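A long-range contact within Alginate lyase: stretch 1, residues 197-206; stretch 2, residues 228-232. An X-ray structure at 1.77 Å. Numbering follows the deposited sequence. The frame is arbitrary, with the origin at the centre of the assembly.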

ATOM      1  N   GLU A 197      -9.753   0.454   3.889  1.00  6.30           N
ATOM      2  CA  GLU A 197     -10.332  -0.086   5.102  1.00  5.47           C
ATOM      3  C   GLU A 197     -10.272  -1.605   5.052  1.00  6.16           C
ATOM      4  O   GLU A 197     -10.731  -2.225   4.098  1.00  5.84           O
ATOM      5  CB  GLU A 197     -11.781   0.381   5.291  1.00  6.55           C
ATOM      6  CG  GLU A 197     -12.426  -0.238   6.530  1.00  7.17           C
ATOM      7  CD  GLU A 197     -13.696   0.472   6.983  1.00 10.10           C
ATOM      8  OE1 GLU A 197     -14.178   1.367   6.264  1.00 10.79           O
ATOM      9  OE2 GLU A 197     -14.216   0.125   8.068  1.00 12.16           O
ATOM     10  N   VAL A 198      -9.671  -2.190   6.080  1.00  6.55           N
ATOM     11  CA  VAL A 198      -9.411  -3.616   6.087  1.00  5.75           C
ATOM     12  C   VAL A 198     -10.000  -4.258   7.329  1.00  6.39           C
ATOM     13  O   VAL A 198      -9.706  -3.832   8.442  1.00  7.76           O
ATOM     14  CB  VAL A 198      -7.895  -3.923   6.053  1.00  5.10           C
ATOM     15  CG1 VAL A 198      -7.660  -5.441   6.137  1.00  8.44           C
ATOM     16  CG2 VAL A 198      -7.253  -3.347   4.801  1.00  6.06           C
ATOM     17  N   HIS A 199     -10.839  -5.269   7.136  1.00  4.12           N
ATOM     18  CA  HIS A 199     -11.332  -6.076   8.249  1.00  6.89           C
ATOM     19  C   HIS A 199     -10.888  -7.505   7.993  1.00  7.56           C
ATOM     20  O   HIS A 199     -11.304  -8.119   7.008  1.00  5.48           O
ATOM     21  CB  HIS A 199     -12.861  -5.983   8.378  1.00  7.51           C
ATOM     22  CG  HIS A 199     -13.346  -4.626   8.782  1.00  9.52           C
ATOM     23  ND1 HIS A 199     -14.123  -4.417   9.900  1.00  9.75           N
ATOM     24  CD2 HIS A 199     -13.132  -3.404   8.237  1.00 10.01           C
ATOM     25  CE1 HIS A 199     -14.374  -3.126  10.022  1.00 11.08           C
ATOM     26  NE2 HIS A 199     -13.791  -2.489   9.021  1.00  9.39           N
ATOM     27  N   ILE A 200     -10.025  -8.037   8.855  1.00  6.71           N
ATOM     28  CA  ILE A 200      -9.474  -9.349   8.572  1.00  8.20           C
ATOM     29  C   ILE A 200     -10.515 -10.395   8.927  1.00  7.85           C
ATOM     30  O   ILE A 200     -11.462 -10.120   9.665  1.00 10.81           O
ATOM     31  CB  ILE A 200      -8.135  -9.609   9.319  1.00  8.22           C
ATOM     32  CG1 ILE A 200      -8.302  -9.528  10.837  1.00  8.75           C
ATOM     33  CG2 ILE A 200      -7.064  -8.628   8.855  1.00 10.96           C
ATOM     34  CD1 ILE A 200      -6.958  -9.737  11.570  1.00 10.91           C
ATOM     35  N   ASN A 201     -10.360 -11.583   8.362  1.00  8.67           N
ATOM     36  CA  ASN A 201     -11.354 -12.639   8.518  1.00  8.09           C
ATOM     37  C   ASN A 201     -11.434 -13.237   9.911  1.00 10.76           C
ATOM     38  O   ASN A 201     -10.463 -13.241  10.673  1.00  9.54           O
ATOM     39  CB  ASN A 201     -11.070 -13.764   7.528  1.00  6.81           C
ATOM     40  CG  ASN A 201      -9.707 -14.399   7.754  1.00  8.55           C
ATOM     41  OD1 ASN A 201      -8.675 -13.763   7.528  1.00  8.55           O
ATOM     42  ND2 ASN A 201      -9.695 -15.669   8.202  1.00  9.25           N
ATOM     43  N   THR A 202     -12.614 -13.747  10.230  1.00  9.17           N
ATOM     44  CA  THR A 202     -12.745 -14.724  11.305  1.00  9.09           C
ATOM     45  C   THR A 202     -11.904 -15.929  10.932  1.00  8.26           C
ATOM     46  O   THR A 202     -11.981 -16.405   9.801  1.00  9.02           O
ATOM     47  CB  THR A 202     -14.195 -15.159  11.484  1.00  9.45           C
ATOM     48  OG1 THR A 202     -15.026 -13.991  11.567  1.00  9.83           O
ATOM     49  CG2 THR A 202     -14.352 -16.007  12.749  1.00  8.52           C
ATOM     50  N   VAL A 203     -11.086 -16.417  11.859  1.00 13.14           N
ATOM     51  CA  VAL A 203     -10.308 -17.612  11.575  1.00 11.57           C
ATOM     52  C   VAL A 203     -11.284 -18.742  11.281  1.00 10.93           C
ATOM     53  O   VAL A 203     -12.269 -18.922  11.992  1.00 16.69           O
ATOM     54  CB  VAL A 203      -9.351 -17.954  12.746  1.00 15.28           C
ATOM     55  CG1 VAL A 203      -8.661 -19.292  12.520  1.00 12.76           C
ATOM     56  CG2 VAL A 203      -8.323 -16.854  12.883  1.00 13.72           C
ATOM     57  N   GLY A 204     -11.045 -19.457  10.188  1.00 10.84           N
ATOM     58  CA  GLY A 204     -11.921 -20.529   9.765  1.00 11.94           C
ATOM     59  C   GLY A 204     -12.905 -20.074   8.711  1.00 14.41           C
ATOM     60  O   GLY A 204     -13.640 -20.881   8.153  1.00 14.24           O
ATOM     61  N   LYS A 205     -12.922 -18.775   8.422  1.00 10.94           N
ATOM     62  CA  LYS A 205     -13.869 -18.250   7.446  1.00  6.77           C
ATOM     63  C   LYS A 205     -13.218 -17.367   6.385  1.00  8.01           C
ATOM     64  O   LYS A 205     -12.109 -16.872   6.555  1.00 11.55           O
ATOM     65  CB  LYS A 205     -14.973 -17.451   8.145  1.00 10.36           C
ATOM     66  CG  LYS A 205     -15.730 -18.219   9.211  1.00 15.65           C
ATOM     67  CD  LYS A 205     -16.959 -17.454   9.663  1.00 19.26           C
ATOM     68  CE  LYS A 205     -17.512 -18.034  10.952  1.00 27.19           C
ATOM     69  NZ  LYS A 205     -17.611 -19.519  10.858  1.00 33.70           N
ATOM     70  N   THR A 206     -13.939 -17.154   5.298  1.00  9.21           N
ATOM     71  CA  THR A 206     -13.521 -16.212   4.264  1.00  9.08           C
ATOM     72  C   THR A 206     -14.468 -15.009   4.287  1.00  9.08           C
ATOM     73  O   THR A 206     -15.181 -14.726   3.307  1.00  8.03           O
ATOM     74  CB  THR A 206     -13.492 -16.873   2.860  1.00 12.88           C
ATOM     75  OG1 THR A 206     -14.705 -17.605   2.634  1.00 13.17           O
ATOM     76  CG2 THR A 206     -12.298 -17.827   2.738  1.00 11.45           C
ATOM     77  N   HIS A 228     -15.248 -11.347   0.948  1.00  5.86           N
ATOM     78  CA  HIS A 228     -15.003 -12.781   1.017  1.00  7.92           C
ATOM     79  C   HIS A 228     -13.528 -13.134   0.859  1.00  8.39           C
ATOM     80  O   HIS A 228     -13.158 -13.986   0.038  1.00  7.69           O
ATOM     81  CB  HIS A 228     -15.857 -13.485  -0.027  1.00  8.60           C
ATOM     82  CG  HIS A 228     -17.323 -13.245   0.162  1.00  9.35           C
ATOM     83  ND1 HIS A 228     -18.205 -13.130  -0.888  1.00  9.38           N
ATOM     84  CD2 HIS A 228     -18.055 -13.059   1.290  1.00 10.28           C
ATOM     85  CE1 HIS A 228     -19.423 -12.904  -0.418  1.00  9.28           C
ATOM     86  NE2 HIS A 228     -19.360 -12.859   0.899  1.00  7.12           N
ATOM     87  N   LEU A 229     -12.699 -12.475   1.668  1.00  7.24           N
ATOM     88  CA  LEU A 229     -11.260 -12.709   1.696  1.00  8.94           C
ATOM     89  C   LEU A 229     -10.801 -13.432   2.947  1.00  7.92           C
ATOM     90  O   LEU A 229     -11.381 -13.264   4.021  1.00  8.35           O
ATOM     91  CB  LEU A 229     -10.499 -11.386   1.624  1.00  6.32           C
ATOM     92  CG  LEU A 229     -10.723 -10.536   0.380  1.00  6.29           C
ATOM     93  CD1 LEU A 229      -9.782  -9.327   0.440  1.00  9.25           C
ATOM     94  CD2 LEU A 229     -10.526 -11.336  -0.906  1.00  8.67           C
ATOM     95  N   ARG A 230      -9.747 -14.224   2.798  1.00  6.15           N
ATOM     96  CA  ARG A 230      -9.038 -14.789   3.934  1.00  5.58           C
ATOM     97  C   ARG A 230      -7.656 -14.143   4.026  1.00  6.88           C
ATOM     98  O   ARG A 230      -6.895 -14.175   3.051  1.00  8.96           O
ATOM     99  CB  ARG A 230      -8.910 -16.311   3.784  1.00  8.17           C
ATOM    100  CG  ARG A 230      -7.968 -16.923   4.784  1.00 10.67           C
ATOM    101  CD  ARG A 230      -8.087 -18.424   4.798  1.00 20.56           C
ATOM    102  NE  ARG A 230      -9.311 -18.854   5.453  1.00 19.72           N
ATOM    103  CZ  ARG A 230     -10.177 -19.725   4.941  1.00 18.29           C
ATOM    104  NH1 ARG A 230      -9.960 -20.273   3.761  1.00 22.89           N
ATOM    105  NH2 ARG A 230     -11.259 -20.057   5.626  1.00 16.23           N
ATOM    106  N   MET A 231      -7.349 -13.534   5.173  1.00  7.23           N
ATOM    107  CA  MET A 231      -6.040 -12.927   5.399  1.00  8.36           C
ATOM    108  C   MET A 231      -5.181 -13.782   6.323  1.00  7.62           C
ATOM    109  O   MET A 231      -3.952 -13.733   6.272  1.00  5.80           O
ATOM    110  CB  MET A 231      -6.175 -11.526   6.004  1.00  8.56           C
ATOM    111  CG  MET A 231      -6.738 -10.476   5.060  1.00 10.36           C
ATOM    112  SD  MET A 231      -8.531 -10.598   4.964  1.00  8.44           S
ATOM    113  CE  MET A 231      -8.935  -8.919   4.432  1.00  9.36           C
ATOM    114  N   ARG A 232      -5.831 -14.554   7.186  1.00 10.16           N
ATOM    115  CA  ARG A 232      -5.094 -15.297   8.202  1.00  8.55           C
ATOM    116  C   ARG A 232      -5.731 -16.663   8.469  1.00 11.82           C
ATOM    117  O   ARG A 232      -6.930 -16.855   8.247  1.00  8.05           O
ATOM    118  CB  ARG A 232      -5.030 -14.484   9.490  1.00  8.78           C
ATOM    119  CG  ARG A 232      -6.410 -14.115   9.997  1.00  9.56           C
ATOM    120  CD  ARG A 232      -6.387 -13.456  11.360  1.00  9.50           C
ATOM    121  NE  ARG A 232      -7.748 -13.223  11.836  1.00  8.65           N
ATOM    122  CZ  ARG A 232      -8.059 -12.905  13.085  1.00 11.24           C
ATOM    123  NH1 ARG A 232      -7.108 -12.787  14.004  1.00  9.61           N
ATOM    124  NH2 ARG A 232      -9.331 -12.725  13.420  1.00 10.48           N
TER

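Residues 197-206 and 228-232 of alginate lyase, two segments of one chain, together bury 631 Å² of surface where they meet. Five hydrogen bonds cross the contact, and all involve Asn201. Its side-chain oxygen accepts two consecutive backbone amides, Met231 N to Asn201 OD1 at 2.7 Å and Arg232 N to Asn201 OD1 at 3.0 Å, while its amide nitrogen donates back to the same segment, Asn201 ND2 to Arg232 O at 3.0 Å and a nearly straight 165°. One carboxamide thus serves backbone donors and a backbone acceptor at once, much as a peptide group would. The backbone carbonyl of Asn201 is gripped in turn by the Arg232 side chain: Arg232 NE and Arg232 NH2 each lie 3.0 Å from Asn201 O, a forked arrangement in which the oxygen sits at the guanidinium edge, near its plane, where the N-H bonds point. Arg232 NH1 is bonded elsewhere in the structure.

Within the first segment, Asn201 ND2 also donates to Thr202 O at 2.9 Å and, weakly, to Lys205 O at 3.2 Å. Thr202 O accepts Lys205 N at 2.9 Å as well, closing a type II turn from Thr202 to Lys205. Gly204 occupies the turn with phi 97°, where a CB would jam against the preceding carbonyl oxygen. The carboxamide therefore ties this turn to the second segment.

Both arginines also pack through their guanidinium groups. That of Arg232 is sandwiched between aliphatic carbons, with Ile200 CD1 over one face, 3.6 Å from Arg232 NE, and Val203 CG2 over the opposite face, 3.8 Å from Arg232 NE. The faces meet hydrocarbon while the edge remains free to bond. Arg230 lies along the turn: Thr206 CG2 covers one face of its guanidinium, 3.5 Å from Arg230 NH1, and Gly204 C approaches the edge, 3.5 Å from Arg230 NH2. Lys205 N is also 3.5 Å from Arg230 NH2, but both are donors and no hydrogen bond forms.

Met231 supplies the apolar contacts. The CA-to-CB bonds of Ile200 and Met231 both point toward the opposing segment, and Ile200 CG2 meets Met231 CB at 4.2 Å. Farther along the methionine, Met231 SD lies 3.9 Å from Ile200 CA, and the terminal methyl reaches the strand: Met231 CE lies 4.1 Å from Val198 CG1, an apolar contact, and packs 3.6 Å from the backbone oxygen His199 O.

At the other end, where the chain turns a corner, His228 CA approaches Thr206 O at 3.0 Å in a CA-H...O contact, with 142° at the hydrogen.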